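Protein phosphotransferase ChpT (Brucella abortus, PDB 4QPK) relays phosphoryl groups as a dimeric histidine phosphotransferase in the pathway that controls growth, division and intracellular survival of Brucella abortus, forming a complex with CtrA. Local coordinates at residues Val121-Phe126 / Pro131-Glu136; Pro143-Lys148 / Leu219-Glu224; Met153-Asn158 / Ser212-Tyr217; Ala168-Gly173 / Arg179-Val184. One frame throughout, in Å; residues are numbered along the deposited sequence.

Contact 1 of 4, residues Val121-Phe126 / Pro131-Glu136. With NA (sodium ion), chain E.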
# COMPACT_ATOMS: atom_id res chain seq x y z
N VAL B 121 -3.39 -7.51 -14.94
CA VAL B 121 -2.86 -7.65 -13.59
C VAL B 121 -3.56 -8.81 -12.88
O VAL B 121 -2.95 -9.48 -12.05
CB VAL B 121 -2.98 -6.33 -12.74
CG1 VAL B 121 -2.21 -5.20 -13.42
CG2 VAL B 121 -4.45 -5.93 -12.46
N ALA B 122 -4.81 -9.08 -13.22
CA ALA B 122 -5.48 -10.22 -12.59
C ALA B 122 -4.87 -11.55 -13.05
O ALA B 122 -4.67 -12.47 -12.26
CB ALA B 122 -6.98 -10.20 -12.89
N THR B 123 -4.59 -11.66 -14.35
CA THR B 123 -4.03 -12.90 -14.89
C THR B 123 -2.66 -13.20 -14.27
O THR B 123 -2.38 -14.33 -13.88
CB THR B 123 -3.95 -12.82 -16.42
OG1 THR B 123 -5.27 -12.62 -16.93
CG2 THR B 123 -3.37 -14.12 -17.00
N GLU B 124 -1.83 -12.18 -14.16
CA GLU B 124 -0.50 -12.36 -13.57
C GLU B 124 -0.62 -12.68 -12.06
O GLU B 124 0.14 -13.50 -11.52
CB GLU B 124 0.35 -11.10 -13.81
CG GLU B 124 1.77 -11.11 -13.26
CD GLU B 124 2.64 -12.22 -13.84
OE1 GLU B 124 2.29 -12.79 -14.91
OE2 GLU B 124 3.71 -12.47 -13.25
N TYR B 125 -1.56 -12.03 -11.39
CA TYR B 125 -1.80 -12.27 -9.98
C TYR B 125 -2.15 -13.74 -9.75
O TYR B 125 -1.60 -14.39 -8.86
CB TYR B 125 -2.92 -11.37 -9.45
CG TYR B 125 -3.26 -11.53 -7.98
CD1 TYR B 125 -2.56 -10.84 -7.01
CD2 TYR B 125 -4.29 -12.37 -7.58
CE1 TYR B 125 -2.88 -10.97 -5.67
CE2 TYR B 125 -4.61 -12.52 -6.23
CZ TYR B 125 -3.90 -11.81 -5.29
OH TYR B 125 -4.21 -11.94 -3.95
N PHE B 126 -3.06 -14.28 -10.56
CA PHE B 126 -3.54 -15.64 -10.31
C PHE B 126 -2.55 -16.72 -10.73
O PHE B 126 -2.74 -17.88 -10.41
CB PHE B 126 -4.91 -15.87 -10.95
CG PHE B 126 -6.03 -15.43 -10.07
CD1 PHE B 126 -6.47 -14.12 -10.09
CD2 PHE B 126 -6.61 -16.32 -9.17
CE1 PHE B 126 -7.49 -13.70 -9.25
CE2 PHE B 126 -7.63 -15.91 -8.32
CZ PHE B 126 -8.07 -14.59 -8.36
N PRO B 131 -6.38 -21.21 -7.81
CA PRO B 131 -7.34 -21.61 -8.85
C PRO B 131 -6.85 -21.44 -10.29
O PRO B 131 -6.02 -20.58 -10.58
CB PRO B 131 -8.54 -20.69 -8.59
CG PRO B 131 -7.99 -19.53 -7.89
CD PRO B 131 -6.86 -20.03 -7.05
N GLU B 132 -7.39 -22.27 -11.18
CA GLU B 132 -7.22 -22.06 -12.61
C GLU B 132 -8.06 -20.84 -12.95
O GLU B 132 -9.24 -20.79 -12.62
CB GLU B 132 -7.67 -23.28 -13.42
N PHE B 133 -7.46 -19.88 -13.64
CA PHE B 133 -8.09 -18.58 -13.83
C PHE B 133 -8.42 -18.32 -15.30
O PHE B 133 -7.57 -18.48 -16.17
CB PHE B 133 -7.15 -17.48 -13.30
CG PHE B 133 -7.71 -16.08 -13.42
CD1 PHE B 133 -8.71 -15.65 -12.56
CD2 PHE B 133 -7.23 -15.20 -14.37
CE1 PHE B 133 -9.23 -14.37 -12.67
CE2 PHE B 133 -7.73 -13.91 -14.48
CZ PHE B 133 -8.74 -13.49 -13.63
N THR B 134 -9.66 -17.91 -15.57
CA THR B 134 -10.07 -17.51 -16.91
C THR B 134 -10.85 -16.20 -16.90
O THR B 134 -11.54 -15.87 -15.94
CB THR B 134 -10.95 -18.59 -17.61
OG1 THR B 134 -12.10 -18.88 -16.80
CG2 THR B 134 -10.18 -19.86 -17.86
N TRP B 135 -10.75 -15.48 -18.02
CA TRP B 135 -11.35 -14.17 -18.18
C TRP B 135 -11.98 -14.09 -19.55
O TRP B 135 -11.31 -14.31 -20.56
CB TRP B 135 -10.29 -13.08 -18.04
CG TRP B 135 -10.75 -11.65 -18.12
CD1 TRP B 135 -11.25 -10.99 -19.21
CD2 TRP B 135 -10.68 -10.68 -17.07
NE1 TRP B 135 -11.51 -9.68 -18.89
CE2 TRP B 135 -11.16 -9.46 -17.59
CE3 TRP B 135 -10.25 -10.74 -15.74
CZ2 TRP B 135 -11.23 -8.30 -16.81
CZ3 TRP B 135 -10.32 -9.59 -14.98
CH2 TRP B 135 -10.81 -8.39 -15.51
N GLU B 136 -13.25 -13.71 -19.58
CA GLU B 136 -14.00 -13.63 -20.80
C GLU B 136 -14.74 -12.30 -20.81
O GLU B 136 -15.33 -11.90 -19.80
CB GLU B 136 -14.95 -14.84 -20.88
CG GLU B 136 -15.58 -15.09 -22.20
CD GLU B 136 -16.46 -16.33 -22.20
OE1 GLU B 136 -16.54 -17.03 -21.16
OE2 GLU B 136 -17.04 -16.63 -23.26
NA NA E . 2.97 -14.17 -10.92
O HOH W 1 -3.38 -20.41 -10.92

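Contact 2 of 4, residues Pro143-Lys148 / Leu219-Glu224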
# COMPACT_ATOMS: atom_id res chain seq x y z
N PRO B 143 -16.12 3.18 -15.53
CA PRO B 143 -15.77 4.04 -14.39
C PRO B 143 -14.86 3.31 -13.42
O PRO B 143 -15.05 2.11 -13.19
CB PRO B 143 -17.13 4.36 -13.76
CG PRO B 143 -18.09 4.29 -14.93
CD PRO B 143 -17.57 3.14 -15.77
N LYS B 144 -13.88 4.02 -12.88
CA LYS B 144 -12.81 3.39 -12.10
C LYS B 144 -13.34 2.52 -10.97
O LYS B 144 -12.84 1.42 -10.77
CB LYS B 144 -11.84 4.44 -11.55
CG LYS B 144 -12.47 5.50 -10.65
CD LYS B 144 -11.45 6.56 -10.22
CE LYS B 144 -12.10 7.58 -9.28
NZ LYS B 144 -11.21 8.72 -8.94
N ASN B 145 -14.35 2.98 -10.25
CA ASN B 145 -14.81 2.20 -9.11
C ASN B 145 -15.54 0.91 -9.52
O ASN B 145 -15.57 -0.04 -8.74
CB ASN B 145 -15.66 3.07 -8.19
CG ASN B 145 -14.81 4.03 -7.38
OD1 ASN B 145 -13.66 3.73 -7.08
ND2 ASN B 145 -15.34 5.22 -7.12
N LYS B 146 -16.09 0.87 -10.73
CA LYS B 146 -16.69 -0.37 -11.21
C LYS B 146 -15.59 -1.40 -11.51
O LYS B 146 -15.73 -2.59 -11.22
CB LYS B 146 -17.55 -0.12 -12.45
CG LYS B 146 -18.73 0.83 -12.15
CD LYS B 146 -19.78 0.85 -13.27
CE LYS B 146 -20.83 1.93 -12.97
NZ LYS B 146 -21.82 2.08 -14.07
N VAL B 147 -14.48 -0.94 -12.09
CA VAL B 147 -13.38 -1.88 -12.36
C VAL B 147 -12.68 -2.29 -11.06
O VAL B 147 -12.26 -3.45 -10.91
CB VAL B 147 -12.36 -1.30 -13.34
CG1 VAL B 147 -11.29 -2.36 -13.64
CG2 VAL B 147 -13.05 -0.88 -14.66
N LYS B 148 -12.55 -1.37 -10.11
CA LYS B 148 -12.00 -1.76 -8.80
C LYS B 148 -12.92 -2.77 -8.10
O LYS B 148 -12.44 -3.74 -7.50
CB LYS B 148 -11.76 -0.51 -7.93
CG LYS B 148 -10.69 0.43 -8.52
CD LYS B 148 -10.41 1.64 -7.62
CE LYS B 148 -9.57 1.20 -6.38
NZ LYS B 148 -9.21 2.37 -5.54
N LEU B 219 -17.71 -4.04 -0.69
CA LEU B 219 -19.09 -3.57 -0.55
C LEU B 219 -19.16 -2.05 -0.67
O LEU B 219 -20.10 -1.51 -1.25
CB LEU B 219 -19.66 -4.03 0.80
CG LEU B 219 -19.80 -5.56 0.89
CD1 LEU B 219 -19.98 -5.99 2.33
CD2 LEU B 219 -20.95 -6.07 0.03
N LEU B 220 -18.16 -1.36 -0.13
CA LEU B 220 -18.10 0.09 -0.21
C LEU B 220 -17.99 0.55 -1.67
O LEU B 220 -18.64 1.53 -2.07
CB LEU B 220 -16.90 0.61 0.59
CG LEU B 220 -16.79 2.09 0.88
CD1 LEU B 220 -17.95 2.54 1.76
CD2 LEU B 220 -15.46 2.38 1.56
N LEU B 221 -17.18 -0.15 -2.46
CA LEU B 221 -17.03 0.17 -3.87
C LEU B 221 -18.35 -0.06 -4.62
O LEU B 221 -18.75 0.75 -5.44
CB LEU B 221 -15.91 -0.66 -4.52
CG LEU B 221 -14.48 -0.32 -4.11
CD1 LEU B 221 -13.55 -1.42 -4.62
CD2 LEU B 221 -14.07 1.03 -4.66
N ALA B 222 -19.03 -1.16 -4.29
CA ALA B 222 -20.29 -1.47 -4.94
C ALA B 222 -21.31 -0.36 -4.65
O ALA B 222 -22.00 0.09 -5.55
CB ALA B 222 -20.82 -2.81 -4.47
N GLU B 223 -21.36 0.08 -3.40
CA GLU B 223 -22.28 1.15 -3.03
C GLU B 223 -21.95 2.44 -3.78
O GLU B 223 -22.85 3.11 -4.31
CB GLU B 223 -22.26 1.38 -1.51
CG GLU B 223 -23.07 2.58 -1.09
CD GLU B 223 -23.19 2.75 0.42
OE1 GLU B 223 -22.19 2.51 1.13
OE2 GLU B 223 -24.28 3.13 0.89
N GLU B 224 -20.67 2.77 -3.84
CA GLU B 224 -20.20 3.96 -4.53
C GLU B 224 -20.53 3.94 -6.02
O GLU B 224 -20.88 4.96 -6.60
CB GLU B 224 -18.68 4.10 -4.35
CG GLU B 224 -18.01 5.22 -5.12
CD GLU B 224 -18.64 6.57 -4.91
OE1 GLU B 224 -19.11 6.85 -3.79
OE2 GLU B 224 -18.63 7.36 -5.89

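Contact 3 of 4, residues Met153-Asn158 / Ser212-Tyr217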
# COMPACT_ATOMS: atom_id res chain seq x y z
N MET B 153 -13.91 -8.33 -6.31
CA MET B 153 -14.74 -9.51 -6.38
C MET B 153 -13.90 -10.76 -6.71
O MET B 153 -14.25 -11.86 -6.29
CB MET B 153 -15.85 -9.33 -7.42
CG MET B 153 -16.93 -8.37 -6.97
SD MET B 153 -18.19 -8.04 -8.20
CE MET B 153 -19.10 -9.58 -8.27
N LEU B 154 -12.80 -10.60 -7.45
CA LEU B 154 -11.91 -11.74 -7.70
C LEU B 154 -11.32 -12.25 -6.40
O LEU B 154 -11.13 -13.45 -6.20
CB LEU B 154 -10.77 -11.37 -8.64
CG LEU B 154 -11.15 -10.71 -9.96
CD1 LEU B 154 -9.90 -10.58 -10.84
CD2 LEU B 154 -12.26 -11.48 -10.63
N LEU B 155 -10.99 -11.31 -5.50
CA LEU B 155 -10.39 -11.71 -4.23
C LEU B 155 -11.41 -12.44 -3.36
O LEU B 155 -11.06 -13.41 -2.67
CB LEU B 155 -9.81 -10.48 -3.50
CG LEU B 155 -8.66 -9.78 -4.23
CD1 LEU B 155 -8.14 -8.61 -3.37
CD2 LEU B 155 -7.53 -10.75 -4.49
N ILE B 156 -12.66 -11.98 -3.38
CA ILE B 156 -13.73 -12.66 -2.66
C ILE B 156 -13.92 -14.07 -3.22
O ILE B 156 -14.00 -15.05 -2.47
CB ILE B 156 -15.07 -11.89 -2.76
CG1 ILE B 156 -14.96 -10.52 -2.10
CG2 ILE B 156 -16.21 -12.70 -2.13
CD1 ILE B 156 -14.62 -10.60 -0.63
N GLY B 157 -13.95 -14.17 -4.54
CA GLY B 157 -14.07 -15.46 -5.19
C GLY B 157 -12.95 -16.41 -4.80
O GLY B 157 -13.19 -17.57 -4.47
N ASN B 158 -11.72 -15.90 -4.83
CA ASN B 158 -10.56 -16.70 -4.45
C ASN B 158 -10.71 -17.23 -3.02
O ASN B 158 -10.38 -18.38 -2.73
CB ASN B 158 -9.28 -15.88 -4.58
CG ASN B 158 -8.02 -16.73 -4.50
OD1 ASN B 158 -7.95 -17.82 -5.06
ND2 ASN B 158 -7.01 -16.23 -3.80
N SER B 212 -10.42 -8.33 7.33
CA SER B 212 -11.80 -8.02 6.94
C SER B 212 -11.98 -6.69 6.20
O SER B 212 -13.09 -6.41 5.74
CB SER B 212 -12.70 -8.03 8.18
OG SER B 212 -12.24 -7.12 9.17
N VAL B 213 -10.93 -5.88 6.07
CA VAL B 213 -11.07 -4.62 5.34
C VAL B 213 -11.37 -4.88 3.86
O VAL B 213 -12.04 -4.08 3.24
CB VAL B 213 -9.81 -3.71 5.48
CG1 VAL B 213 -8.59 -4.30 4.80
CG2 VAL B 213 -10.09 -2.30 4.94
N GLN B 214 -10.90 -5.99 3.31
CA GLN B 214 -11.07 -6.20 1.88
C GLN B 214 -12.54 -6.49 1.52
O GLN B 214 -13.07 -5.90 0.58
CB GLN B 214 -10.14 -7.31 1.37
CG GLN B 214 -10.02 -7.38 -0.16
CD GLN B 214 -11.13 -8.18 -0.78
OE1 GLN B 214 -11.55 -9.19 -0.22
NE2 GLN B 214 -11.59 -7.75 -1.95
N PRO B 215 -13.22 -7.39 2.27
CA PRO B 215 -14.66 -7.51 1.98
C PRO B 215 -15.46 -6.24 2.28
O PRO B 215 -16.39 -5.92 1.53
CB PRO B 215 -15.12 -8.67 2.88
CG PRO B 215 -13.99 -8.94 3.81
CD PRO B 215 -12.74 -8.51 3.10
N TYR B 216 -15.09 -5.51 3.33
CA TYR B 216 -15.72 -4.23 3.62
C TYR B 216 -15.56 -3.29 2.43
O TYR B 216 -16.52 -2.69 1.94
CB TYR B 216 -15.12 -3.62 4.89
CG TYR B 216 -15.53 -2.18 5.09
CD1 TYR B 216 -16.73 -1.85 5.71
CD2 TYR B 216 -14.72 -1.14 4.64
CE1 TYR B 216 -17.10 -0.52 5.88
CE2 TYR B 216 -15.09 0.18 4.79
CZ TYR B 216 -16.28 0.49 5.41
OH TYR B 216 -16.63 1.81 5.56
N TYR B 217 -14.32 -3.20 1.94
CA TYR B 217 -13.98 -2.32 0.83
C TYR B 217 -14.74 -2.69 -0.45
O TYR B 217 -15.17 -1.81 -1.21
CB TYR B 217 -12.47 -2.38 0.60
CG TYR B 217 -11.92 -1.43 -0.45
CD1 TYR B 217 -12.05 -0.06 -0.32
CD2 TYR B 217 -11.22 -1.92 -1.55
CE1 TYR B 217 -11.53 0.81 -1.27
CE2 TYR B 217 -10.70 -1.06 -2.51
CZ TYR B 217 -10.85 0.30 -2.36
OH TYR B 217 -10.32 1.13 -3.32

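Contact 4 of 4, residues Ala168-Gly173 / Arg179-Val184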
# COMPACT_ATOMS: atom_id res chain seq x y z
N ALA B 168 -13.61 -18.22 -12.66
CA ALA B 168 -13.88 -17.76 -14.01
C ALA B 168 -14.60 -16.42 -13.96
O ALA B 168 -15.60 -16.27 -13.26
CB ALA B 168 -14.73 -18.78 -14.77
N VAL B 169 -14.08 -15.47 -14.73
CA VAL B 169 -14.65 -14.13 -14.83
C VAL B 169 -15.36 -13.94 -16.15
O VAL B 169 -14.81 -14.28 -17.20
CB VAL B 169 -13.55 -13.07 -14.72
CG1 VAL B 169 -14.17 -11.67 -14.66
CG2 VAL B 169 -12.71 -13.33 -13.51
N ARG B 170 -16.58 -13.40 -16.11
CA ARG B 170 -17.24 -12.93 -17.33
C ARG B 170 -17.72 -11.50 -17.21
O ARG B 170 -18.41 -11.14 -16.25
CB ARG B 170 -18.45 -13.81 -17.70
CG ARG B 170 -18.11 -15.25 -17.95
CD ARG B 170 -19.22 -15.97 -18.69
NE ARG B 170 -20.54 -15.61 -18.20
CZ ARG B 170 -21.21 -16.27 -17.26
NH1 ARG B 170 -20.67 -17.34 -16.68
NH2 ARG B 170 -22.42 -15.86 -16.90
N LEU B 171 -17.36 -10.69 -18.19
CA LEU B 171 -17.88 -9.34 -18.31
C LEU B 171 -19.04 -9.35 -19.28
O LEU B 171 -18.90 -9.80 -20.42
CB LEU B 171 -16.80 -8.37 -18.81
CG LEU B 171 -15.45 -8.38 -18.11
CD1 LEU B 171 -14.63 -7.20 -18.61
CD2 LEU B 171 -15.63 -8.31 -16.62
N GLU B 172 -20.18 -8.84 -18.82
CA GLU B 172 -21.41 -8.84 -19.61
C GLU B 172 -22.06 -7.46 -19.57
O GLU B 172 -21.52 -6.53 -18.98
CB GLU B 172 -22.38 -9.90 -19.08
CG GLU B 172 -21.79 -11.32 -19.09
CD GLU B 172 -22.71 -12.36 -18.46
OE1 GLU B 172 -23.75 -11.99 -17.87
OE2 GLU B 172 -22.38 -13.57 -18.55
N GLY B 173 -23.22 -7.32 -20.21
CA GLY B 173 -23.93 -6.05 -20.20
C GLY B 173 -23.34 -5.01 -21.13
O GLY B 173 -22.59 -5.34 -22.06
N ARG B 179 -22.25 -5.83 -16.23
CA ARG B 179 -22.54 -6.91 -15.30
C ARG B 179 -21.26 -7.75 -15.15
O ARG B 179 -20.64 -8.10 -16.14
CB ARG B 179 -23.71 -7.77 -15.79
CG ARG B 179 -23.97 -9.01 -14.92
CD ARG B 179 -25.31 -9.69 -15.25
NE ARG B 179 -25.37 -10.18 -16.63
CZ ARG B 179 -26.07 -9.60 -17.61
NH1 ARG B 179 -26.77 -8.49 -17.37
NH2 ARG B 179 -26.07 -10.12 -18.82
N PHE B 180 -20.86 -8.01 -13.90
CA PHE B 180 -19.69 -8.84 -13.63
C PHE B 180 -20.12 -10.18 -13.06
O PHE B 180 -20.90 -10.22 -12.12
CB PHE B 180 -18.72 -8.16 -12.64
CG PHE B 180 -18.34 -6.76 -13.02
CD1 PHE B 180 -18.25 -5.77 -12.04
CD2 PHE B 180 -18.06 -6.42 -14.34
CE1 PHE B 180 -17.89 -4.47 -12.37
CE2 PHE B 180 -17.70 -5.12 -14.68
CZ PHE B 180 -17.61 -4.14 -13.68
N VAL B 181 -19.59 -11.26 -13.60
CA VAL B 181 -19.94 -12.58 -13.10
C VAL B 181 -18.68 -13.33 -12.73
O VAL B 181 -17.82 -13.59 -13.58
CB VAL B 181 -20.76 -13.38 -14.12
CG1 VAL B 181 -21.28 -14.65 -13.48
CG2 VAL B 181 -21.91 -12.52 -14.66
N ILE B 182 -18.57 -13.69 -11.46
CA ILE B 182 -17.42 -14.43 -10.96
C ILE B 182 -17.91 -15.78 -10.46
O ILE B 182 -18.69 -15.85 -9.50
CB ILE B 182 -16.69 -13.67 -9.83
CG1 ILE B 182 -15.84 -12.54 -10.42
CG2 ILE B 182 -15.75 -14.58 -9.08
CD1 ILE B 182 -16.63 -11.30 -10.81
N THR B 183 -17.49 -16.84 -11.14
CA THR B 183 -17.95 -18.19 -10.82
C THR B 183 -16.82 -19.05 -10.30
O THR B 183 -15.80 -19.22 -10.97
CB THR B 183 -18.57 -18.87 -12.07
OG1 THR B 183 -19.58 -18.02 -12.62
CG2 THR B 183 -19.19 -20.20 -11.67
N VAL B 184 -16.98 -19.59 -9.09
CA VAL B 184 -15.96 -20.45 -8.51
C VAL B 184 -16.46 -21.87 -8.25
O VAL B 184 -17.61 -22.10 -7.88
CB VAL B 184 -15.38 -19.86 -7.20
CG1 VAL B 184 -14.62 -18.57 -7.50
CG2 VAL B 184 -16.48 -19.61 -6.17
O HOH W 2 -18.38 -16.43 -14.43
O HOH W 3 -21.73 -18.91 -13.88

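Contact 1 of 4, residues Val121-Phe126 / Pro131-Glu136
One water lies between two backbone carbonyls, 2.7 Å from F126 O and also 2.7 Å from P131 O, and so spans the turn that returns the chain from helix to strand. The ring of F126 lies on that of F133 as an offset stack, the planes 5° from parallel and the centroids 4.5 Å apart. F133 has CG anti to its backbone N (chi1 -178°), which lays the ring flat over F126. P131 closes the edge of the F126 ring, CG lying 3.7 Å from F126 CE2. The pairing is a local case of helix-on-sheet packing in an alpha/beta sandwich: the helical segment 121-126, part of helix 115-126, runs nearly antiparallel to strand 132-136, a border strand of the five-stranded sheet. Further along, A122 presents CB to F133 CZ at 3.8 Å and touches the W135 ring obliquely. T123 OG1 lies at the F133 edge, 3.7 Å from CE2, while its hydrogen bond goes to Q119 O. E124 points away from the strand; its O and OE2 each bind sodium at 3.0 Å, in a site that includes N128, and its OE1 forms a salt bridge with R90 of helix 78-102.

Contact 2 of 4, residues Pro143-Lys148 / Leu219-Glu224
L221 fits its forked end against the start of helix 144-160, one methyl on N145 and the other on K148. This is an antiparallel helix pair in the domain that resembles the catalytic and ATP-binding domain of histidine kinases; the short axes run at 147° to each other and come within 8.8 Å. L221 CD2 meets the carbonyl end of the N145 amide, 3.6 Å from OD1, the two side chains crossing at about a right angle. L221 CD1 lies against K148, 3.8 Å from its C and 3.9 Å from its CB. A polar group thus packs on an aliphatic one without any hydrogen bond between the two helices.

The charged end of K148 serves elsewhere. Its chain bends at chi3 (74°) and leads NZ away from L221, to hydrogen bonds with F103 O, G104 O and Y217 OH. The second subunit lies close by: its L44 packs on L220 and E224, and its A48 on K148, so the helix pair borders the dimer interface. At the outer edge the N145 amide and the E224 carboxylate stand 78° apart in plane, and the shortest approach there is from N145 ND2 to the aliphatic E224 CG, 3.3 Å.

Contact 3 of 4, residues Met153-Asn158 / Ser212-Tyr217
Q214 reaches across to helix 144-160 and sets its amide against two successive residues, L155 and I156. Its oxygen and nitrogen are divided between them: Q214 NE2 lies 3.6 Å from L155 CB, and Q214 OE1 lies 3.4 Å from I156 CD1. All the side chains concerned meet at a slant, with no polar bond formed across the two segments. In Q214, CG anti to the backbone N (chi1 -167°) sets CG 3.9 Å from L155 CD1, and the bend at chi2 (-84°) turns the amide along the opposing helix. NE2 finds its hydrogen-bond partner one turn earlier on that same helix, at N152 OD1, which helps fix the rotation of the amide within a buried contact. The axes of the short segments 153-158 and 213-217 run at 131° to each other and come within 9.9 Å. They belong to helices of the kinase-like alpha/beta domain, 144-160 having the sheet on its other side, where M153 packs on F240 and A242. I156 serves both layers: its CD1 meets P215 CB at 4.0 Å, and its side chain also touches F240. L155 also touches Y125 of helix 115-126 and F103, while Q214 packs on R53 of helix 43-74, the helix that carries the phosphorylatable H56. On the following turn, Y217 packs on L44 of the second subunit.

Contact 4 of 4, residues Ala168-Gly173 / Arg179-Val184
E172 turns CG beside its backbone N (chi1 -58°) and then runs extended, while R179 starts anti to its own N and bends at chi3 (62°); together these torsions bring carboxylate and guanidinium into a salt bridge. The two planes stand 76° apart, so the pair is not coplanar: R179 NE meets E172 OE1 at 2.7 Å, nearly in line with the CD-OE1 bond, and NH2 adds only a weak bond at 3.1 Å. The other carboxylate oxygen is taken from within the same strand. R170 grips E172 OE2 side-on through NE and NH2, each 2.8 Å from it, so one carboxylate links two arginines, one on each strand. V181 lies beneath this network, with CG1 under one face of the R170 guanidinium, 3.8 Å from NH2, and CG2 3.7 Å from E172 OE1.

The backbone is a regular antiparallel hairpin. A168 with T183, R170 with V181 and E172 with R179 are hydrogen-bonded pairs; V169 with I182 and L171 with F180 are non-hydrogen-bonded. A water joins A168 O to T183 OG1. On the face opposite the salt bridges, L171 CD2 touches F180 CD2 at 3.8 Å, and this face carries helix 144-160, with L150 against L171 and F180 and L154 against V169 and I182. Within the sheet the hairpin is flanked by strand 132-136 beside 166-173 and by strand 238-242 beside 178-185.

Overall arrangement
From the N terminus the chain first forms the long helices 43-74 and 78-102, and contact 1 then closes a short loop between helix 115-126 and strand 132-136 before any other contact opens. The remaining three nest: contact 2 closes the widest loop, contact 3 lies inside it, and the hairpin of contact 4 inside both. Contacts 2 and 3 share the helix pair 144-160 and 213-225, which they join at two levels. Contacts 1 and 4 share the sheet, where T134 and E136 pair with the first hairpin strand. L154 touches A122 of contact 1 and also faces the sheet of contact 4, so helix 144-160 ties the layers together.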